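Local coordinates for protein alginate lyase, family PL7 (Zobellia galactanivorans, PDB 3ZPY) that cleaves the algal polysaccharide alginate, probably by beta-elimination as in other family PL7 lyases, and is represented here by its catalytic domain, at residues A[183-188]-A[194-199]; A[29-32]-A[36-39]. All coordinates share one frame; numbering follows the deposited sequence.

From the N terminus, the chain first meets contact 2. Strand 29-31, paired with strand 15-21 in the larger antiparallel sheet, gives way to a loop, and residues 36-39 fold back against Tyr-31, closing a very short loop beside the sodium site. Contact 1 follows much later as the beta hairpin of strands 182-189 and 192-197, which lies within the other sheet between strands 96-107 and 200-206. The two contacts are in series, so neither encloses nor crosses the other. They sit on opposite sides of the chain's centre, with nearest atoms about 17 Å apart: contact 1 joins neighbouring strands, whereas contact 2 pins a loop to a strand.

Contact 1: residues A[183-188]-A[194-199]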
loop_
_atom_site.group_PDB
_atom_site.type_symbol
_atom_site.label_atom_id
_atom_site.label_comp_id
_atom_site.label_asym_id
_atom_site.label_seq_id
_atom_site.Cartn_x
_atom_site.Cartn_y
_atom_site.Cartn_z
ATOM N N ASN A 183 -12.569 -6.559 5.564
ATOM C CA ASN A 183 -11.819 -6.292 6.788
ATOM C C ASN A 183 -10.517 -7.077 6.817
ATOM O O ASN A 183 -10.565 -8.336 6.920
ATOM C CB ASN A 183 -12.636 -6.632 8.032
ATOM C CG ASN A 183 -13.917 -5.793 8.105
ATOM O OD1 ASN A 183 -13.856 -4.536 7.961
ATOM N ND2 ASN A 183 -15.066 -6.434 8.330
ATOM N N CYS A 184 -9.374 -6.391 6.629
ATOM C CA CYS A 184 -8.085 -7.076 6.394
ATOM C C CYS A 184 -7.299 -7.055 7.676
ATOM O O CYS A 184 -7.353 -6.076 8.443
ATOM C CB CYS A 184 -7.266 -6.314 5.337
ATOM S SG CYS A 184 -8.089 -6.082 3.767
ATOM N N LYS A 185 -6.569 -8.146 7.944
ATOM C CA LYS A 185 -5.690 -8.227 9.103
ATOM C C LYS A 185 -4.391 -8.856 8.609
ATOM O O LYS A 185 -4.397 -10.032 8.219
ATOM C CB LYS A 185 -6.367 -9.031 10.216
ATOM C CG LYS A 185 -5.521 -9.125 11.498
ATOM C CD LYS A 185 -6.284 -9.687 12.687
ATOM C CE LYS A 185 -6.715 -11.100 12.547
ATOM N NZ LYS A 185 -7.160 -11.770 13.823
ATOM N N LEU A 186 -3.303 -8.106 8.667
ATOM C CA LEU A 186 -1.965 -8.553 8.176
ATOM C C LEU A 186 -1.086 -8.688 9.403
ATOM O O LEU A 186 -0.916 -7.732 10.183
ATOM C CB LEU A 186 -1.480 -7.494 7.221
ATOM C CG LEU A 186 -0.170 -7.831 6.514
ATOM C CD1 LEU A 186 -0.314 -9.098 5.689
ATOM C CD2 LEU A 186 0.256 -6.629 5.655
ATOM N N VAL A 187 -0.588 -9.899 9.629
ATOM C CA VAL A 187 0.136 -10.239 10.870
ATOM C C VAL A 187 1.517 -10.713 10.443
ATOM O O VAL A 187 1.641 -11.537 9.558
ATOM C CB VAL A 187 -0.579 -11.292 11.679
ATOM C CG1 VAL A 187 0.182 -11.519 12.993
ATOM C CG2 VAL A 187 -2.044 -10.832 12.061
ATOM N N TYR A 188 2.520 -10.288 11.196
ATOM C CA TYR A 188 3.884 -10.825 11.093
ATOM C C TYR A 188 4.239 -11.220 12.519
ATOM O O TYR A 188 4.337 -10.356 13.389
ATOM C CB TYR A 188 4.852 -9.702 10.576
ATOM C CG TYR A 188 6.159 -10.187 9.963
ATOM C CD1 TYR A 188 6.559 -11.551 9.926
ATOM C CD2 TYR A 188 6.969 -9.262 9.319
ATOM C CE1 TYR A 188 7.814 -11.943 9.347
ATOM C CE2 TYR A 188 8.215 -9.630 8.706
ATOM C CZ TYR A 188 8.590 -10.973 8.697
ATOM O OH TYR A 188 9.844 -11.292 8.087
ATOM N N GLU A 194 1.103 -13.298 7.391
ATOM C CA GLU A 194 -0.278 -13.810 7.238
ATOM C C GLU A 194 -1.282 -12.743 6.990
ATOM O O GLU A 194 -1.204 -11.654 7.597
ATOM C CB GLU A 194 -0.664 -14.624 8.461
ATOM C CG GLU A 194 -2.059 -15.264 8.397
ATOM C CD GLU A 194 -2.209 -16.333 9.445
ATOM O OE1 GLU A 194 -1.393 -16.357 10.428
ATOM O OE2 GLU A 194 -3.083 -17.198 9.280
ATOM N N LEU A 195 -2.163 -13.046 6.023
ATOM C CA LEU A 195 -3.348 -12.182 5.789
ATOM C C LEU A 195 -4.586 -12.899 6.111
ATOM O O LEU A 195 -4.835 -13.983 5.609
ATOM C CB LEU A 195 -3.360 -11.745 4.301
ATOM C CG LEU A 195 -4.496 -10.804 3.871
ATOM C CD1 LEU A 195 -4.409 -9.405 4.473
ATOM C CD2 LEU A 195 -4.520 -10.724 2.352
ATOM N N PHE A 196 -5.452 -12.210 6.885
ATOM C CA PHE A 196 -6.838 -12.596 7.088
ATOM C C PHE A 196 -7.713 -11.597 6.309
ATOM O O PHE A 196 -7.455 -10.375 6.276
ATOM C CB PHE A 196 -7.258 -12.513 8.582
ATOM C CG PHE A 196 -6.499 -13.466 9.519
ATOM C CD1 PHE A 196 -5.207 -13.134 10.008
ATOM C CD2 PHE A 196 -7.137 -14.549 10.073
ATOM C CE1 PHE A 196 -4.513 -14.055 10.818
ATOM C CE2 PHE A 196 -6.483 -15.456 10.880
ATOM C CZ PHE A 196 -5.201 -15.179 11.272
ATOM N N MET A 197 -8.840 -12.102 5.735
ATOM C CA MET A 197 -9.785 -11.269 5.008
ATOM C C MET A 197 -11.138 -11.671 5.551
ATOM O O MET A 197 -11.482 -12.865 5.476
ATOM C CB MET A 197 -9.720 -11.546 3.502
ATOM C CG MET A 197 -8.461 -11.049 2.804
ATOM S SD MET A 197 -8.183 -9.243 2.956
ATOM C CE MET A 197 -8.783 -8.601 1.375
ATOM N N ASN A 198 -11.886 -10.684 6.104
ATOM C CA ASN A 198 -13.185 -10.981 6.693
ATOM C C ASN A 198 -13.155 -12.142 7.654
ATOM O O ASN A 198 -14.101 -12.928 7.703
ATOM C CB ASN A 198 -14.283 -11.175 5.632
ATOM C CG ASN A 198 -14.563 -9.890 4.891
ATOM O OD1 ASN A 198 -14.220 -8.841 5.375
ATOM N ND2 ASN A 198 -15.139 -9.992 3.690
ATOM N N GLY A 199 -12.027 -12.219 8.381
ATOM C CA GLY A 199 -11.868 -13.232 9.455
ATOM C C GLY A 199 -11.294 -14.590 9.054
ATOM O O GLY A 199 -11.070 -15.456 9.913
HETATM O O HOH W 1 -9.858 -10.377 8.703
#
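Glu-194 and Val-187 exchange two backbone hydrogen bonds; Val-187 N meets Glu-194 O at 2.8 Å, in the carbonyl plane. The carboxylate of Glu-194 reaches onward to strand 200-206, with OE1 in a salt bridge to Arg-204 and OE2 bonded to Ser-201. Next, Leu-195 turns to the other face with Leu-186, whose CD1 lies 4.3 Å from Leu-195 CB. Phe-196 closes a second hydrogen-bonded pair with Lys-185, its N donating to Lys-185 O at an almost straight 174°. Their side chains lie side by side: the lysine, bent at chi3 (65°), curls over one ring face, bringing NZ 4.4 Å from the Phe-196 centroid in a cation-pi contact and CE to 3.9 Å from the same point. Val-187 CG2 approaches the ring obliquely. This is an antiparallel hairpin in one of the two sheets of the PL7 beta-jelly roll; Cys-184 and Leu-186 face Phe-121 and Ile-124 of the opposing sheet. Met-197 joins that buried side next to Cys-184, although its sulfur position is tentative because the side chain has two conformers. Asn-198 then enters a turn, with OD1 accepting from Asn-183 N at 2.8 Å while its own N donates to Asn-183 O. Finally, Gly-199 N donates to a water, 2.9 Å from N to the water oxygen, and that water donates to Asn-183 O.

Contact 2: residues A[29-32]-A[36-39]; sequences TYYD and DASG. With NA (sodium ion), chain C.
The hydroxyl of Tyr-31 hydrogen-bonds through OH to a water at 2.8 Å, and the same water accepts from Ser-38 N at 2.9 Å, tying the hydroxyl end of the ring to the backbone of the returning chain. Tyr-31 closes strand 29-31, a short strand paired with strand 15-21 in the larger sheet of the beta-jelly roll, and the chain that follows it loops back over its ring. No direct hydrogen bond joins the two segments, so the water is the polar link and the rest is packing on the aromatic surface. The chief piece is a CH-pi contact: the methyl of Ala-37 sits over one ring face, CB 3.8 Å from the Tyr-31 centroid and 13° off the ring normal, close to the centre of the face. With CG anti to its carbonyl carbon (chi1 -76°), Tyr-31 swings the ring across to meet that methyl. Asp-36 adds a smaller contact through CB, which lies 3.9 Å from Tyr-31 CD2 in an oblique approach; its carboxylate plane is turned 65° from the ring. Within the sheet, Tyr-31 also touches Ile-21, and its backbone is hydrogen-bonded to Ser-19, both on strand 15-21. The same Ala-37 whose methyl rests on the ring also binds a sodium ion, whose protein ligands are the carbonyl oxygens of Thr-35, Ala-37 and Ile-40. Ala-37 O lies 2.7 Å from the sodium, while the oxygen of a second water stands 3.0 Å from the ion.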
loop_
_atom_site.group_PDB
_atom_site.type_symbol
_atom_site.label_atom_id
_atom_site.label_comp_id
_atom_site.label_asym_id
_atom_site.label_seq_id
_atom_site.Cartn_x
_atom_site.Cartn_y
_atom_site.Cartn_z
ATOM N N THR A 29 4.896 16.010 -8.871
ATOM C CA THR A 29 6.109 15.911 -8.056
ATOM C C THR A 29 5.789 15.041 -6.845
ATOM O O THR A 29 4.885 15.331 -6.060
ATOM C CB THR A 29 6.577 17.305 -7.604
ATOM O OG1 THR A 29 6.812 18.137 -8.754
ATOM C CG2 THR A 29 7.930 17.207 -6.852
ATOM N N TYR A 30 6.544 13.956 -6.677
ATOM C CA TYR A 30 6.398 13.083 -5.532
ATOM C C TYR A 30 7.077 13.657 -4.278
ATOM O O TYR A 30 8.207 14.193 -4.339
ATOM C CB TYR A 30 7.037 11.731 -5.889
ATOM C CG TYR A 30 6.898 10.686 -4.798
ATOM C CD1 TYR A 30 5.647 10.290 -4.339
ATOM C CD2 TYR A 30 7.999 10.133 -4.220
ATOM C CE1 TYR A 30 5.500 9.372 -3.329
ATOM C CE2 TYR A 30 7.884 9.200 -3.235
ATOM C CZ TYR A 30 6.621 8.817 -2.799
ATOM O OH TYR A 30 6.534 7.896 -1.790
ATOM N N TYR A 31 6.429 13.454 -3.151
ATOM C CA TYR A 31 6.988 13.725 -1.816
ATOM C C TYR A 31 6.849 12.527 -0.949
ATOM O O TYR A 31 5.729 12.106 -0.622
ATOM C CB TYR A 31 6.255 14.894 -1.107
ATOM C CG TYR A 31 6.659 16.222 -1.665
ATOM C CD1 TYR A 31 6.093 16.711 -2.866
ATOM C CD2 TYR A 31 7.618 16.993 -1.006
ATOM C CE1 TYR A 31 6.489 17.949 -3.393
ATOM C CE2 TYR A 31 8.007 18.234 -1.516
ATOM C CZ TYR A 31 7.442 18.712 -2.708
ATOM O OH TYR A 31 7.839 19.910 -3.232
ATOM N N ASP A 32 7.970 12.026 -0.457
ATOM C CA ASP A 32 7.937 10.954 0.525
ATOM C C ASP A 32 7.208 11.414 1.806
ATOM O O ASP A 32 6.545 10.646 2.410
ATOM C CB ASP A 32 9.398 10.544 0.780
ATOM C CG ASP A 32 9.538 9.593 1.924
ATOM O OD1 ASP A 32 9.305 8.400 1.682
ATOM O OD2 ASP A 32 9.879 10.052 3.045
ATOM N N ASP A 36 6.357 18.160 3.643
ATOM C CA ASP A 36 7.491 18.947 3.143
ATOM C C ASP A 36 7.125 19.918 2.025
ATOM O O ASP A 36 7.903 20.835 1.738
ATOM C CB ASP A 36 8.605 18.024 2.633
ATOM C CG ASP A 36 9.316 17.317 3.738
ATOM O OD1 ASP A 36 9.244 17.772 4.865
ATOM O OD2 ASP A 36 9.975 16.283 3.486
ATOM N N ALA A 37 5.994 19.666 1.355
ATOM C CA ALA A 37 5.599 20.540 0.280
ATOM C C ALA A 37 5.083 21.881 0.757
ATOM O O ALA A 37 4.458 22.003 1.820
ATOM C CB ALA A 37 4.571 19.849 -0.604
ATOM N N SER A 38 5.299 22.906 -0.045
ATOM C CA SER A 38 4.839 24.248 0.306
ATOM C C SER A 38 3.343 24.264 0.539
ATOM O O SER A 38 2.590 23.800 -0.316
ATOM C CB SER A 38 5.159 25.215 -0.827
ATOM O OG SER A 38 6.548 25.319 -1.018
ATOM N N GLY A 39 2.907 24.817 1.687
ATOM C CA GLY A 39 1.469 25.015 1.927
ATOM C C GLY A 39 0.717 23.865 2.543
ATOM O O GLY A 39 -0.536 23.924 2.669
HETATM NA NA NA C . 4.697 22.510 4.463
HETATM O O HOH W 2 6.785 22.448 -2.506
HETATM O O HOH W 3 6.690 23.121 6.549
#